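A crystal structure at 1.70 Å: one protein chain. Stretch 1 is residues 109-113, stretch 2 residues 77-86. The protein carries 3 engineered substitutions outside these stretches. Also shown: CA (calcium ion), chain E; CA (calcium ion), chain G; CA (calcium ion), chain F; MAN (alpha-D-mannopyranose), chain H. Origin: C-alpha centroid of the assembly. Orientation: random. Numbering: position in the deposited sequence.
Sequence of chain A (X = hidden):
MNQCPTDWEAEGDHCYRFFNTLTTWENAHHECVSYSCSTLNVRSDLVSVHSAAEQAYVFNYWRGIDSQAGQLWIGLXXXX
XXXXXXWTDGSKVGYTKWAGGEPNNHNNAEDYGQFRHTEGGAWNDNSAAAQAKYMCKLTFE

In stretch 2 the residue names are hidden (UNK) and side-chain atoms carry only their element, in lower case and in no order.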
# COMPACT_ATOMS: atom_id res chain seq x y z
N ALA A 109 10.10 -16.73 32.33
CA ALA A 109 9.70 -15.37 32.02
C ALA A 109 10.20 -14.90 30.68
O ALA A 109 10.82 -13.86 30.59
CB ALA A 109 10.24 -14.43 33.08
N GLU A 110 10.01 -15.70 29.65
CA GLU A 110 10.38 -15.29 28.31
C GLU A 110 9.25 -15.65 27.39
O GLU A 110 9.07 -16.83 27.00
CB GLU A 110 11.71 -15.90 27.87
CG GLU A 110 12.92 -15.44 28.67
CD GLU A 110 14.23 -15.84 28.01
OE1 GLU A 110 14.30 -17.01 27.51
OE2 GLU A 110 15.22 -15.03 28.02
N ASP A 111 8.54 -14.61 26.95
CA ASP A 111 7.40 -14.80 26.11
C ASP A 111 7.49 -14.16 24.69
O ASP A 111 6.52 -14.13 23.97
CB ASP A 111 6.12 -14.36 26.82
CG ASP A 111 5.72 -15.27 28.04
OD1 ASP A 111 6.36 -16.35 28.32
OD2 ASP A 111 4.73 -14.88 28.72
N TYR A 112 8.64 -13.63 24.31
CA TYR A 112 8.73 -12.71 23.16
C TYR A 112 9.84 -13.14 22.23
O TYR A 112 11.01 -13.25 22.64
CB TYR A 112 8.86 -11.22 23.62
CG TYR A 112 7.74 -10.90 24.53
CD1 TYR A 112 6.45 -10.73 24.00
CD2 TYR A 112 7.91 -10.98 25.92
CE1 TYR A 112 5.36 -10.56 24.82
CE2 TYR A 112 6.80 -10.81 26.75
CZ TYR A 112 5.56 -10.58 26.21
OH TYR A 112 4.46 -10.42 27.07
N GLY A 113 9.49 -13.38 20.98
CA GLY A 113 10.42 -13.90 19.98
C GLY A 113 11.30 -12.86 19.29
O GLY A 113 10.90 -11.71 19.14
N UNK A 77 4.95 -14.59 19.91
CA UNK A 77 4.87 -14.56 21.38
C UNK A 77 4.02 -15.66 21.96
O UNK A 77 3.11 -16.21 21.28
c UNK A 77 0.93 -11.70 22.57
c UNK A 77 2.25 -12.12 22.70
c UNK A 77 2.93 -12.75 21.64
c UNK A 77 0.25 -11.89 21.41
c UNK A 77 2.23 -12.91 20.47
o UNK A 77 -1.03 -11.51 21.29
c UNK A 77 0.88 -12.52 20.36
c UNK A 77 4.40 -13.15 21.82
N UNK A 78 4.26 -15.99 23.25
CA UNK A 78 3.44 -17.01 23.92
C UNK A 78 2.87 -16.57 25.27
O UNK A 78 2.75 -17.36 26.22
o UNK A 78 5.89 -17.23 25.45
c UNK A 78 5.32 -18.27 25.16
c UNK A 78 4.23 -18.31 24.05
o UNK A 78 5.65 -19.31 25.71
N UNK A 79 2.54 -15.28 25.36
CA UNK A 79 1.87 -14.68 26.48
C UNK A 79 0.57 -15.42 26.84
O UNK A 79 0.33 -15.65 28.00
c UNK A 79 0.80 -12.54 27.33
c UNK A 79 1.52 -13.21 26.19
c UNK A 79 -0.54 -10.69 28.20
c UNK A 79 0.47 -11.07 27.12
n UNK A 79 -0.50 -9.24 28.45
N UNK A 80 -0.26 -15.74 25.87
CA UNK A 80 -1.59 -16.29 26.16
C UNK A 80 -1.58 -17.77 26.48
O UNK A 80 -2.38 -18.25 27.34
c UNK A 80 -2.59 -15.93 25.02
c UNK A 80 -2.93 -14.46 25.19
c UNK A 80 -2.34 -13.49 24.40
o UNK A 80 -3.59 -10.43 25.89
c UNK A 80 -3.75 -14.05 26.24
c UNK A 80 -3.35 -11.75 25.67
c UNK A 80 -2.56 -12.13 24.63
c UNK A 80 -4.00 -12.71 26.47
N UNK A 81 -0.70 -18.49 25.77
CA UNK A 81 -0.56 -19.91 25.89
C UNK A 81 0.90 -20.25 25.92
O UNK A 81 1.52 -20.40 24.87
n UNK A 81 -3.46 -19.74 24.51
c UNK A 81 -2.77 -20.71 25.02
c UNK A 81 -1.29 -20.65 24.78
o UNK A 81 -3.29 -21.61 25.74
N UNK A 82 1.46 -20.27 27.13
CA UNK A 82 2.86 -20.61 27.31
C UNK A 82 3.28 -21.84 26.55
O UNK A 82 2.68 -22.92 26.71
c UNK A 82 5.66 -20.18 28.71
o UNK A 82 6.70 -20.65 28.18
c UNK A 82 4.62 -21.17 29.17
o UNK A 82 5.40 -18.97 28.84
c UNK A 82 3.19 -20.75 28.80
N UNK A 83 4.35 -21.71 25.77
CA UNK A 83 4.88 -22.83 24.99
C UNK A 83 4.22 -22.95 23.64
O UNK A 83 4.76 -23.65 22.77
N UNK A 84 3.14 -22.22 23.40
CA UNK A 84 2.41 -22.26 22.13
C UNK A 84 2.48 -20.87 21.46
O UNK A 84 1.61 -20.03 21.63
o UNK A 84 1.73 -24.94 22.52
c UNK A 84 0.98 -22.67 22.34
c UNK A 84 0.81 -24.11 22.76
o UNK A 84 -0.30 -24.41 23.29
N UNK A 85 3.57 -20.64 20.74
CA UNK A 85 3.80 -19.33 20.15
C UNK A 85 2.82 -19.05 19.04
O UNK A 85 2.47 -19.96 18.31
c UNK A 85 6.74 -20.00 21.57
c UNK A 85 6.61 -17.66 21.20
c UNK A 85 7.94 -18.50 23.01
c UNK A 85 6.24 -18.95 20.82
c UNK A 85 5.26 -19.21 19.67
c UNK A 85 7.60 -19.76 22.64
c UNK A 85 7.46 -17.43 22.25
N UNK A 86 2.38 -17.80 18.96
CA UNK A 86 1.56 -17.31 17.88
C UNK A 86 2.18 -16.03 17.27
O UNK A 86 3.04 -15.36 17.90
c UNK A 86 0.09 -16.05 19.52
c UNK A 86 -0.61 -18.34 18.67
c UNK A 86 0.13 -17.05 18.36
c UNK A 86 -1.26 -15.51 19.83
CA CA E . 7.26 -18.31 27.28
CA CA G . 4.80 -16.96 30.06
CA CA F . 15.43 -17.80 25.52
C1 MAN H . 20.89 -16.55 27.09
C2 MAN H . 20.01 -17.70 26.71
C3 MAN H . 18.72 -17.26 26.04
C4 MAN H . 18.10 -16.14 26.86
C5 MAN H . 19.11 -14.96 26.85
C6 MAN H . 18.68 -13.68 27.52
O1 MAN H . 21.42 -16.13 25.87
O2 MAN H . 19.70 -18.30 27.94
O3 MAN H . 17.84 -18.39 26.04
O4 MAN H . 16.88 -15.81 26.23
O5 MAN H . 20.21 -15.44 27.71
O6 MAN H . 18.26 -14.22 28.76
O HOH W 1 2.82 -17.40 28.99
O HOH W 2 8.88 -19.51 26.08
O HOH W 3 6.91 -17.62 31.14

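Position 77 carries one carbon and then a six-carbon ring bearing an oxygen. Its CB lies 3.8 Å from CD1 of Tyr 112, while the ring leads away from stretch 1. This is Tyr 77, the antiparallel partner of Tyr 112 in a non-hydrogen-bonded bridge, with both side chains on the same face of the sheet.

Position 78 has two carbons, the second carrying two oxygens, a carboxylate; one oxygen comes within 3.0 Å of Asp 111 OD1. This is Asp 78. Its N donates to Asp 111 O at 3.0 Å, and both OD1 and OD2 reach the chain E calcium at 2.5 Å.

At position 79 four carbons run in a row to a nitrogen, fully extended; a side-chain carbon lies 4.0 Å from Tyr 112 OH, and the end leads away. This is Lys 79, the carbon being CD.

Position 80 again shows one carbon and a six-carbon ring with an oxygen, pointing away from stretch 1: Tyr 80.

Position 81 has two carbons, the second bearing one oxygen and one nitrogen: the amide of Asn 81, also out of contact. It opens a type II turn, closed by a 2.8 Å hydrogen bond from the N of position 84 to Asn 81 O.

Position 82 holds three carbons, the third with two oxygens, one of them 2.8 Å from Asp 111 OD1. This is Glu 82; the close oxygen is OE2, an approach of two acceptors made tolerable by the calcium ions they share.

Position 83 has no side-chain atoms and is Gly 83. A CB here would jam against the preceding carbonyl O, so the turn itself calls for glycine. Its N donates to Asp 78 OD2 at 2.7 Å, tying the turn to the metal site.

Position 84, two carbons with two oxygens on the second, is beyond reach of stretch 1: Asp 84, ending the turn.

Position 85 is one carbon and a bare six-carbon ring, pointing toward stretch 1; a ring carbon lies 3.8 Å from Asp 111 O. This is Phe 85, the carbon CE2.

Position 86 has four carbons, forked at the first, one arm two carbons long, out of contact: Ile 86. Tyr 77 N donates to Ile 86 O and Ile 86 N to Tyr 77 O, each at 2.9 Å.

The contact combines a backbone register with shared metal ligands. The bridge and the Asp 78 N bond set the register, and Glu 110 O and Asp 111 OD1, each 2.4 Å from the chain E calcium, meet the carboxylates of Asp 78 and Glu 82 there. Glu 82 OE2 and Asp 111 OD1 also bind the chain G calcium, so the cations join oxygens that would otherwise repel.

Stretch 2 77-86: YDKYNEGDFI
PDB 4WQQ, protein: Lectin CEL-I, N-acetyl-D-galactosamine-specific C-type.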